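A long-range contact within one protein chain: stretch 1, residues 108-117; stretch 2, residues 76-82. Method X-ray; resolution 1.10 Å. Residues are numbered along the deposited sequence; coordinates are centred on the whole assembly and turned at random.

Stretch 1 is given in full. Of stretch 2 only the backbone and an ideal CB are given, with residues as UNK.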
ATOM      1  N   VAL A 108      -4.980  15.173  13.349  1.00 11.13           N
ATOM      2  CA  VAL A 108      -6.196  14.421  13.192  1.00 10.41           C
ATOM      3  C   VAL A 108      -7.337  15.350  12.806  1.00  9.61           C
ATOM      4  O   VAL A 108      -7.493  16.440  13.371  1.00 10.88           O
ATOM      5  CB  VAL A 108      -6.509  13.672  14.508  1.00 12.05           C
ATOM      6  CG1 VAL A 108      -7.858  12.955  14.454  1.00 12.71           C
ATOM      7  CG2 VAL A 108      -5.407  12.642  14.836  1.00 13.06           C
ATOM      8  N   ILE A 109      -8.171  14.894  11.875  1.00  9.51           N
ATOM      9  CA  ILE A 109      -9.388  15.599  11.490  1.00  9.33           C
ATOM     10  C   ILE A 109     -10.500  15.235  12.480  1.00  9.08           C
ATOM     11  O   ILE A 109     -10.920  14.072  12.553  1.00  9.70           O
ATOM     12  CB  ILE A 109      -9.860  15.214  10.045  1.00  9.45           C
ATOM     13  CG1 ILE A 109      -8.735  15.235   9.051  1.00 10.36           C
ATOM     14  CG2 ILE A 109     -11.027  16.124   9.634  1.00 10.19           C
ATOM     15  CD1 ILE A 109      -9.111  14.624   7.740  1.00 11.66           C
ATOM     16  N   ALA A 110     -10.934  16.208  13.259  1.00 10.17           N
ATOM     17  CA  ALA A 110     -11.940  15.944  14.251  1.00 10.65           C
ATOM     18  C   ALA A 110     -13.253  15.490  13.618  1.00 10.48           C
ATOM     19  O   ALA A 110     -13.584  15.797  12.446  1.00 10.89           O
ATOM     20  CB  ALA A 110     -12.213  17.170  15.087  1.00 12.91           C
ATOM     21  N   ALA A 111     -13.998  14.739  14.417  1.00 12.08           N
ATOM     22  CA  ALA A 111     -15.317  14.283  14.001  1.00 11.99           C
ATOM     23  C   ALA A 111     -16.147  15.404  13.430  1.00 12.59           C
ATOM     24  O   ALA A 111     -16.296  16.494  14.053  1.00 14.50           O
ATOM     25  CB  ALA A 111     -16.088  13.686  15.162  1.00 13.21           C
ATOM     26  N   GLY A 112     -16.687  15.194  12.234  1.00 12.94           N
ATOM     27  CA  GLY A 112     -17.526  16.151  11.564  1.00 14.17           C
ATOM     28  C   GLY A 112     -16.807  17.313  10.860  1.00 14.04           C
ATOM     29  O   GLY A 112     -17.503  18.130  10.223  1.00 18.39           O
ATOM     30  N   GLU A 113     -15.488  17.402  10.963  1.00 11.56           N
ATOM     31  CA  GLU A 113     -14.750  18.519  10.405  1.00 11.70           C
ATOM     32  C   GLU A 113     -14.112  18.178   9.020  1.00 10.30           C
ATOM     33  O   GLU A 113     -14.199  17.058   8.564  1.00 11.51           O
ATOM     34  CB  GLU A 113     -13.688  18.989  11.379  1.00 12.15           C
ATOM     35  CG  GLU A 113     -14.280  19.583  12.650  1.00 15.53           C
ATOM     36  CD  GLU A 113     -13.255  20.371  13.513  1.00 20.29           C
ATOM     37  OE1 GLU A 113     -12.095  20.579  13.144  1.00 21.85           O
ATOM     38  OE2 GLU A 113     -13.630  20.855  14.587  1.00 25.68           O
ATOM     39  N   ALA A 114     -13.479  19.173   8.406  1.00 11.46           N
ATOM     40  CA  ALA A 114     -12.870  19.018   7.095  1.00 11.37           C
ATOM     41  C   ALA A 114     -11.412  19.449   7.124  1.00 10.23           C
ATOM     42  O   ALA A 114     -10.964  20.230   7.990  1.00 13.67           O
ATOM     43  CB  ALA A 114     -13.638  19.799   6.036  1.00 15.90           C
ATOM     44  N   TRP A 115     -10.662  18.997   6.146  1.00  9.32           N
ATOM     45  CA  TRP A 115      -9.217  19.285   5.971  1.00  9.17           C
ATOM     46  C   TRP A 115      -9.003  19.362   4.479  1.00  8.86           C
ATOM     47  O   TRP A 115      -9.342  18.398   3.764  1.00  9.85           O
ATOM     48  CB  TRP A 115      -8.416  18.124   6.588  1.00 10.55           C
ATOM     49  CG  TRP A 115      -6.935  18.139   6.372  1.00 11.66           C
ATOM     50  CD1 TRP A 115      -6.079  19.085   6.731  1.00 13.45           C
ATOM     51  CD2 TRP A 115      -6.132  17.047   5.823  1.00 11.92           C
ATOM     52  NE1 TRP A 115      -4.760  18.678   6.394  1.00 12.77           N
ATOM     53  CE2 TRP A 115      -4.791  17.411   5.876  1.00 13.54           C
ATOM     54  CE3 TRP A 115      -6.464  15.809   5.259  1.00 13.24           C
ATOM     55  CZ2 TRP A 115      -3.752  16.539   5.400  1.00 12.34           C
ATOM     56  CZ3 TRP A 115      -5.467  14.966   4.794  1.00 13.82           C
ATOM     57  CH2 TRP A 115      -4.154  15.325   4.886  1.00 14.66           C
ATOM     58  N   LYS A 116      -8.455  20.478   3.997  1.00  9.33           N
ATOM     59  CA  LYS A 116      -8.425  20.733   2.559  1.00  9.20           C
ATOM     60  C   LYS A 116      -7.041  21.149   2.070  1.00  9.10           C
ATOM     61  O   LYS A 116      -6.821  22.290   1.573  1.00 10.14           O
ATOM     62  CB  LYS A 116      -9.451  21.801   2.204  1.00 10.74           C
ATOM     63  CG  LYS A 116     -10.852  21.483   2.664  1.00 11.67           C
ATOM     64  CD  LYS A 116     -11.885  22.500   2.250  1.00 15.75           C
ATOM     65  CE  LYS A 116     -13.275  22.144   2.734  1.00 20.04           C
ATOM     66  NZ  LYS A 116     -14.327  23.054   2.214  1.00 26.35           N
ATOM     67  N   PRO A 117      -6.029  20.298   2.249  1.00  8.98           N
ATOM     68  CA  PRO A 117      -4.689  20.618   1.762  1.00  8.91           C
ATOM     69  C   PRO A 117      -4.661  20.825   0.237  1.00  8.57           C
ATOM     70  O   PRO A 117      -5.352  20.106  -0.510  1.00  9.97           O
ATOM     71  CB  PRO A 117      -3.862  19.401   2.165  1.00  9.67           C
ATOM     72  CG  PRO A 117      -4.867  18.300   2.226  1.00  9.50           C
ATOM     73  CD  PRO A 117      -6.113  18.922   2.793  1.00  9.02           C
ATOM     74  N   UNK A  76      -4.088  20.637  -7.028  1.00 11.60           N
ATOM     75  CA  UNK A  76      -5.361  20.068  -6.641  1.00 11.47           C
ATOM     76  C   UNK A  76      -5.618  20.328  -5.180  1.00 10.20           C
ATOM     77  O   UNK A  76      -4.714  20.214  -4.338  1.00 12.36           O
ATOM     78  CB  UNK A  76      -5.402  18.567  -6.935  1.00 11.47           C
ATOM     79  N   UNK A  77      -6.869  20.637  -4.856  1.00  9.10           N
ATOM     80  CA  UNK A  77      -7.328  20.680  -3.477  1.00  9.32           C
ATOM     81  C   UNK A  77      -7.896  19.301  -3.124  1.00  8.80           C
ATOM     82  O   UNK A  77      -8.888  18.874  -3.750  1.00  9.81           O
ATOM     83  CB  UNK A  77      -8.370  21.782  -3.273  1.00  9.32           C
ATOM     84  N   UNK A  78      -7.283  18.619  -2.160  1.00  8.67           N
ATOM     85  CA  UNK A  78      -7.789  17.330  -1.666  1.00  8.58           C
ATOM     86  C   UNK A  78      -8.682  17.637  -0.476  1.00  9.02           C
ATOM     87  O   UNK A  78      -8.210  17.849   0.634  1.00 10.50           O
ATOM     88  CB  UNK A  78      -6.656  16.376  -1.283  1.00  8.58           C
ATOM     89  N   UNK A  79      -9.983  17.748  -0.759  1.00  9.10           N
ATOM     90  CA  UNK A  79     -10.966  18.203   0.214  1.00  9.87           C
ATOM     91  C   UNK A  79     -11.504  17.019   0.968  1.00  9.84           C
ATOM     92  O   UNK A  79     -12.382  16.292   0.449  1.00 12.86           O
ATOM     93  CB  UNK A  79     -12.103  18.973  -0.461  1.00  9.87           C
ATOM     94  N   UNK A  80     -11.025  16.787   2.202  1.00  8.83           N
ATOM     95  CA  UNK A  80     -11.359  15.621   3.001  1.00  8.76           C
ATOM     96  C   UNK A  80     -12.385  16.020   4.052  1.00  9.95           C
ATOM     97  O   UNK A  80     -12.158  16.928   4.853  1.00 15.41           O
ATOM     98  CB  UNK A  80     -10.110  15.024   3.653  1.00  8.76           C
ATOM     99  N   UNK A  81     -13.516  15.378   4.096  1.00  8.61           N
ATOM    100  CA  UNK A  81     -14.530  15.593   5.131  1.00  9.05           C
ATOM    101  C   UNK A  81     -14.628  14.354   6.007  1.00  8.57           C
ATOM    102  O   UNK A  81     -14.738  13.232   5.484  1.00  9.71           O
ATOM    103  CB  UNK A  81     -15.889  15.922   4.510  1.00  9.05           C
ATOM    104  N   UNK A  82     -14.584  14.552   7.320  1.00  8.56           N
ATOM    105  CA  UNK A  82     -14.776  13.466   8.265  1.00  8.72           C
ATOM    106  C   UNK A  82     -16.208  13.370   8.657  1.00  8.49           C
ATOM    107  O   UNK A  82     -16.703  14.146   9.476  1.00 10.15           O
ATOM    108  CB  UNK A  82     -13.901  13.649   9.506  1.00  8.72           C
TER

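Stretch 2 is an extended strand. It pairs antiparallel with the short strand Ala114-Trp115, and the loop residues on both sides of that strand add further contacts.

Position 76 has phi/psi of -133/141, and its CB lies sideways. Nothing of stretch 1 comes within 5.5 Å of that CB, so stretch 1 hardly restricts the choice. The residue is Val76, with little contact here.

Position 77 also points sideways. Its CB is 4.4 Å from Pro117 O. Small or beta-branched residues would suit, polar or not. The residue is Thr77, whose CG2 lies 4.0 Å from Lys116 CB.

At position 78 the backbone N donates to Pro117 O at 2.9 Å. The CB is on the side of the proline ring, so an apolar side chain fits best, though several would do. The residue is Leu78. Its CB is 4.4 Å from Pro117 CG, a loose apolar contact. Leu78 O also receives a CA-H...O contact from Lys116 CA at 3.5 Å.

Position 79 turns to the side where Lys116 lies. The CB is 4.2 Å from Lys116 CG, part of the aliphatic run of that side chain. A small residue, polar or apolar, would fit, and so might a longer one. The residue is Ser79, and its OG is 3.6 Å from Lys116 CE.

Position 80 forms the hydrogen-bonded pair with Trp115: its N donates to Trp115 O at 2.8 Å, and Trp115 N donates to its O at 2.9 Å. The CB shares a sheet face with the indole and is 4.2 Å from Ile109 CD1. This apolar setting favours valine, isoleucine or leucine. The residue is Val80. CG1 meets Ile109 CD1 at 3.7 Å, and CG2 lies obliquely to the Trp115 ring, 3.8 Å from CE3.

Position 81 is on the other face, beside Ala114, in a non-hydrogen-bonded pair. Its CB is 4.7 Å from Ala114 CB. A methyl group imposes little, so many residues would suit. The residue is Glu81, extended with chi1 and chi2 both t.

Position 82 points toward stretch 1. Its N donates to Glu113 O at 2.8 Å, while its O takes a weak bond from Gly112 N at 3.0 Å, within the type II turn Ala110-Glu113. The CB is 3.7 Å from Ala110 O and 3.8 Å from Ile109 CG2. With backbone carbonyls nearby, a short side chain carrying a donor is favoured: asparagine, serine or threonine. The residue is Asn82. Its ND2 donates to Ile109 O at 3.0 Å, tying the loop before the turn to the strand.

Stretch 2 76-82: VTLSVEN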
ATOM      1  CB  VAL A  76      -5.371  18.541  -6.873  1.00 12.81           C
ATOM      2  CG1 VAL A  76      -4.319  17.746  -6.140  1.00 16.44           C
ATOM      3  CG2 VAL A  76      -6.662  17.845  -6.521  1.00 13.99           C
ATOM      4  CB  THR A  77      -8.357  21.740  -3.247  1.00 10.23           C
ATOM      5  OG1 THR A  77      -7.782  23.018  -3.563  1.00 12.67           O
ATOM      6  CG2 THR A  77      -8.838  21.740  -1.795  1.00 11.26           C
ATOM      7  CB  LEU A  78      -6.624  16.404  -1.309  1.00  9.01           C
ATOM      8  CG  LEU A  78      -5.716  16.023  -2.481  1.00 10.30           C
ATOM      9  CD1 LEU A  78      -4.482  15.280  -2.018  1.00 10.82           C
ATOM     10  CD2 LEU A  78      -6.449  15.205  -3.540  1.00 11.81           C
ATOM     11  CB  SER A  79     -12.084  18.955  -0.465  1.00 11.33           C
ATOM     12  OG  SER A  79     -13.023  19.411   0.452  1.00 14.65           O
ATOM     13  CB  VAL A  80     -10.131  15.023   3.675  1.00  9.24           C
ATOM     14  CG1 VAL A  80     -10.501  13.747   4.439  1.00  9.53           C
ATOM     15  CG2 VAL A  80      -9.024  14.733   2.647  1.00  9.57           C
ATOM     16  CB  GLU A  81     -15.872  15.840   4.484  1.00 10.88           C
ATOM     17  CG  GLU A  81     -17.009  16.009   5.417  1.00 16.94           C
ATOM     18  CD  GLU A  81     -18.342  16.362   4.775  1.00 22.37           C
ATOM     19  OE1 GLU A  81     -18.424  16.674   3.590  1.00 28.56           O
ATOM     20  OE2 GLU A  81     -19.347  16.358   5.495  1.00 32.38           O
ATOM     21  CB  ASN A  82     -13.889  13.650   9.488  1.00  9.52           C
ATOM     22  CG  ASN A  82     -14.019  12.511  10.462  1.00  8.65           C
ATOM     23  OD1 ASN A  82     -14.720  11.520  10.170  1.00  9.72           O
ATOM     24  ND2 ASN A  82     -13.338  12.565  11.597  1.00  9.50           N
TER
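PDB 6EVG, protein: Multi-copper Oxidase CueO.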